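Adenine Deaminase (Enterococcus faecalis, PDB 2ICS) deaminates adenine as a zinc-dependent amidohydrolase and can also, very inefficiently, deacetylate acetyl-(R)-mandelate in vitro. Local coordinates at the adenine site. Coordinates in Å, arbitrary orientation; residue numbers count along the deposited sequence, not the author numbering.

The adenine site. Residues 70, 125, 156, 160, 188, 211, 216, 272. With ADE (adenine), chain B; ZN (zinc ion), chain C.
Arg156 and His188 stand on extended strand segments (156-157 and 186-189), whereas His211, just past strand 208-210, and Asp272 adopt left-handed backbone conformations in loops, all bringing their side chains towards the active site of a TIM-barrel amidohydrolase. This enzyme binds two zinc ions bridged by the carbamate of carboxylated Lys154; this zinc is the one assigned to His188 and His211. His188 coordinates zinc through ND1 at 2.1 Å, and His211 through NE2 at 2.2 Å. Water 1 lies nearly opposite His188 ND1 across the metal, at 171°. The adenine exocyclic amine, N6, also lies 2.4 Å from zinc, in an irregular shell to which the Lys154 carbamate also belongs. This places the group lost on deamination beside the metal, but the base is poorly ordered and the structure alone does not show whether the pose is productive. Asp272, a ligand of the other zinc, turns both carboxylate oxygens to water 1 and could take its proton as general base; its CG lies at the His211 ring edge.

Tyr70 comes tip-first to the pyrimidine part of adenine: its OH can donate a hydrogen bond to N1, 2.7 Å away. Its ring is turned 57° from the base in an edge-to-face arrangement, with CE1 touching adenine C2 at 3.6 Å. Arg156, inferred from relatives to stabilise the transition state, bends at chi3 (-60°) so that NH1 points down at the six-membered ring, 3.5 Å from its centroid, a cation-pi contact with the guanidinium edge-on to the base. Its charge may polarise the ring. Nearer its root, Arg156 CB caps one face of the His188 imidazole, which should restrict that ligand's rotation. On the Arg156 side, above the base plane, lie Thr160 OG1, near N9, and the poorly ordered Gln125 NE2, 3.4 Å from adenine N3. From the opposite face extended Lys216 reaches in, NZ stopping 4.1 Å from adenine C8.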
ATOM      1  N   TYR A  70       5.824   2.058  16.786  1.00 42.36           N
ATOM      2  CA  TYR A  70       5.363   1.932  15.410  1.00 39.79           C
ATOM      3  C   TYR A  70       6.136   0.817  14.687  1.00 36.61           C
ATOM      4  O   TYR A  70       7.121   1.088  14.005  1.00 36.57           O
ATOM      5  CB  TYR A  70       5.589   3.280  14.719  1.00 43.92           C
ATOM      6  CG  TYR A  70       4.432   3.803  13.891  1.00 48.24           C
ATOM      7  CD1 TYR A  70       3.138   3.883  14.417  1.00 50.20           C
ATOM      8  CD2 TYR A  70       4.636   4.248  12.585  1.00 49.56           C
ATOM      9  CE1 TYR A  70       2.081   4.393  13.653  1.00 50.09           C
ATOM     10  CE2 TYR A  70       3.591   4.762  11.818  1.00 50.88           C
ATOM     11  CZ  TYR A  70       2.318   4.827  12.355  1.00 50.70           C
ATOM     12  OH  TYR A  70       1.285   5.300  11.583  1.00 52.24           O
ATOM     13  N   GLN A 125       7.867  11.425  17.633  1.00 52.07           N
ATOM     14  CA  GLN A 125       6.583  11.616  16.969  1.00 51.12           C
ATOM     15  C   GLN A 125       6.655  12.820  16.037  1.00 48.47           C
ATOM     16  O   GLN A 125       5.903  12.913  15.069  1.00 47.70           O
ATOM     17  CB  GLN A 125       5.477  11.831  18.006  1.00 54.78           C
ATOM     18  CG  GLN A 125       4.091  12.089  17.412  1.00 58.86           C
ATOM     19  CD  GLN A 125       3.541  10.898  16.642  1.00 61.03           C
ATOM     20  OE1 GLN A 125       3.372   9.808  17.198  1.00 62.07           O
ATOM     21  NE2 GLN A 125       3.253  11.101  15.360  1.00 59.95           N
ATOM     22  N   ARG A 156       5.676  13.075   6.319  1.00 24.45           N
ATOM     23  CA  ARG A 156       4.433  13.114   7.084  1.00 25.41           C
ATOM     24  C   ARG A 156       4.055  14.548   7.406  1.00 25.30           C
ATOM     25  O   ARG A 156       4.457  15.092   8.431  1.00 26.10           O
ATOM     26  CB  ARG A 156       4.576  12.296   8.368  1.00 25.54           C
ATOM     27  CG  ARG A 156       4.820  10.812   8.123  1.00 24.18           C
ATOM     28  CD  ARG A 156       4.481   9.994   9.362  1.00 25.29           C
ATOM     29  NE  ARG A 156       5.286  10.378  10.519  1.00 23.84           N
ATOM     30  CZ  ARG A 156       4.907  10.198  11.779  1.00 26.93           C
ATOM     31  NH1 ARG A 156       3.732   9.640  12.045  1.00 28.01           N
ATOM     32  NH2 ARG A 156       5.697  10.580  12.776  1.00 29.64           N
ATOM     33  N   THR A 160       1.224  17.251  14.457  1.00 31.03           N
ATOM     34  CA  THR A 160       2.109  16.642  15.442  1.00 29.70           C
ATOM     35  C   THR A 160       3.480  16.242  14.907  1.00 29.48           C
ATOM     36  O   THR A 160       4.356  15.851  15.673  1.00 30.41           O
ATOM     37  CB  THR A 160       1.446  15.397  16.086  1.00 31.89           C
ATOM     38  OG1 THR A 160       1.346  14.345  15.118  1.00 34.71           O
ATOM     39  CG2 THR A 160       0.044  15.741  16.597  1.00 30.14           C
ATOM     40  N   HIS A 188       1.894  12.094   3.678  1.00 22.34           N
ATOM     41  CA  HIS A 188       0.913  11.800   4.703  1.00 21.36           C
ATOM     42  C   HIS A 188       0.264  13.123   5.094  1.00 22.27           C
ATOM     43  O   HIS A 188       0.938  14.150   5.203  1.00 23.46           O
ATOM     44  CB  HIS A 188       1.630  11.105   5.885  1.00 20.65           C
ATOM     45  CG  HIS A 188       1.189  11.541   7.255  1.00 19.87           C
ATOM     46  ND1 HIS A 188       1.008  10.620   8.264  1.00 18.51           N
ATOM     47  CD2 HIS A 188       1.007  12.792   7.753  1.00 16.74           C
ATOM     48  CE1 HIS A 188       0.729  11.327   9.344  1.00 18.44           C
ATOM     49  NE2 HIS A 188       0.718  12.645   9.085  1.00 20.65           N
ATOM     50  N   HIS A 211      -3.670   8.415   3.187  1.00 18.33           N
ATOM     51  CA  HIS A 211      -4.676   8.830   4.171  1.00 18.05           C
ATOM     52  C   HIS A 211      -5.704   9.710   3.453  1.00 17.39           C
ATOM     53  O   HIS A 211      -6.362  10.554   4.066  1.00 18.41           O
ATOM     54  CB  HIS A 211      -4.058   9.650   5.311  1.00 18.17           C
ATOM     55  CG  HIS A 211      -2.956   8.952   6.040  1.00 21.09           C
ATOM     56  ND1 HIS A 211      -2.941   7.602   6.311  1.00 19.82           N
ATOM     57  CD2 HIS A 211      -1.837   9.457   6.617  1.00 18.40           C
ATOM     58  CE1 HIS A 211      -1.845   7.338   7.029  1.00 22.09           C
ATOM     59  NE2 HIS A 211      -1.144   8.433   7.239  1.00 21.90           N
ATOM     60  N   LYS A 216     -10.659  13.938   9.229  1.00 28.88           N
ATOM     61  CA  LYS A 216     -10.292  15.136   9.971  1.00 29.79           C
ATOM     62  C   LYS A 216     -10.807  16.390   9.257  1.00 30.29           C
ATOM     63  O   LYS A 216     -11.154  16.345   8.073  1.00 29.87           O
ATOM     64  CB  LYS A 216      -8.766  15.188  10.134  1.00 30.68           C
ATOM     65  CG  LYS A 216      -8.211  13.961  10.850  1.00 30.70           C
ATOM     66  CD  LYS A 216      -6.682  13.936  10.904  1.00 33.50           C
ATOM     67  CE  LYS A 216      -6.191  12.639  11.557  1.00 34.92           C
ATOM     68  NZ  LYS A 216      -4.707  12.452  11.509  1.00 36.14           N
ATOM     69  N   ASP A 272      -1.706   1.055   6.277  1.00 18.93           N
ATOM     70  CA  ASP A 272      -0.998   1.855   7.280  1.00 18.38           C
ATOM     71  C   ASP A 272      -1.077   1.029   8.562  1.00 18.63           C
ATOM     72  O   ASP A 272      -1.360   1.529   9.647  1.00 18.87           O
ATOM     73  CB  ASP A 272      -1.622   3.220   7.518  1.00 17.30           C
ATOM     74  CG  ASP A 272      -0.887   3.998   8.603  1.00 21.86           C
ATOM     75  OD1 ASP A 272       0.326   3.764   8.774  1.00 19.36           O
ATOM     76  OD2 ASP A 272      -1.501   4.845   9.283  1.00 26.83           O
TER
HETATM   77  N9  ADE B1114      -0.538  11.113  14.380  1.00 80.38           N
HETATM   78  C8  ADE B1114      -1.059  11.641  13.232  1.00 80.76           C
HETATM   79  N7  ADE B1114      -0.818  10.854  12.219  1.00 80.58           N
HETATM   80  C5  ADE B1114      -0.128   9.770  12.648  1.00 79.77           C
HETATM   81  C6  ADE B1114       0.407   8.600  12.032  1.00 78.32           C
HETATM   82  N6  ADE B1114       0.258   8.388  10.672  1.00 75.94           N
HETATM   83  N1  ADE B1114       1.061   7.700  12.805  1.00 78.38           N
HETATM   84  C2  ADE B1114       1.218   7.882  14.128  1.00 78.95           C
HETATM   85  N3  ADE B1114       0.732   8.967  14.743  1.00 79.74           N
HETATM   86  C4  ADE B1114       0.064   9.922  14.053  1.00 80.07           C
HETATM   87 ZN    ZN C 401       0.756   8.516   8.324  1.00 30.14          ZN
HETATM   88  O   HOH W   1       0.438   6.341   8.735  1.00 23.22           O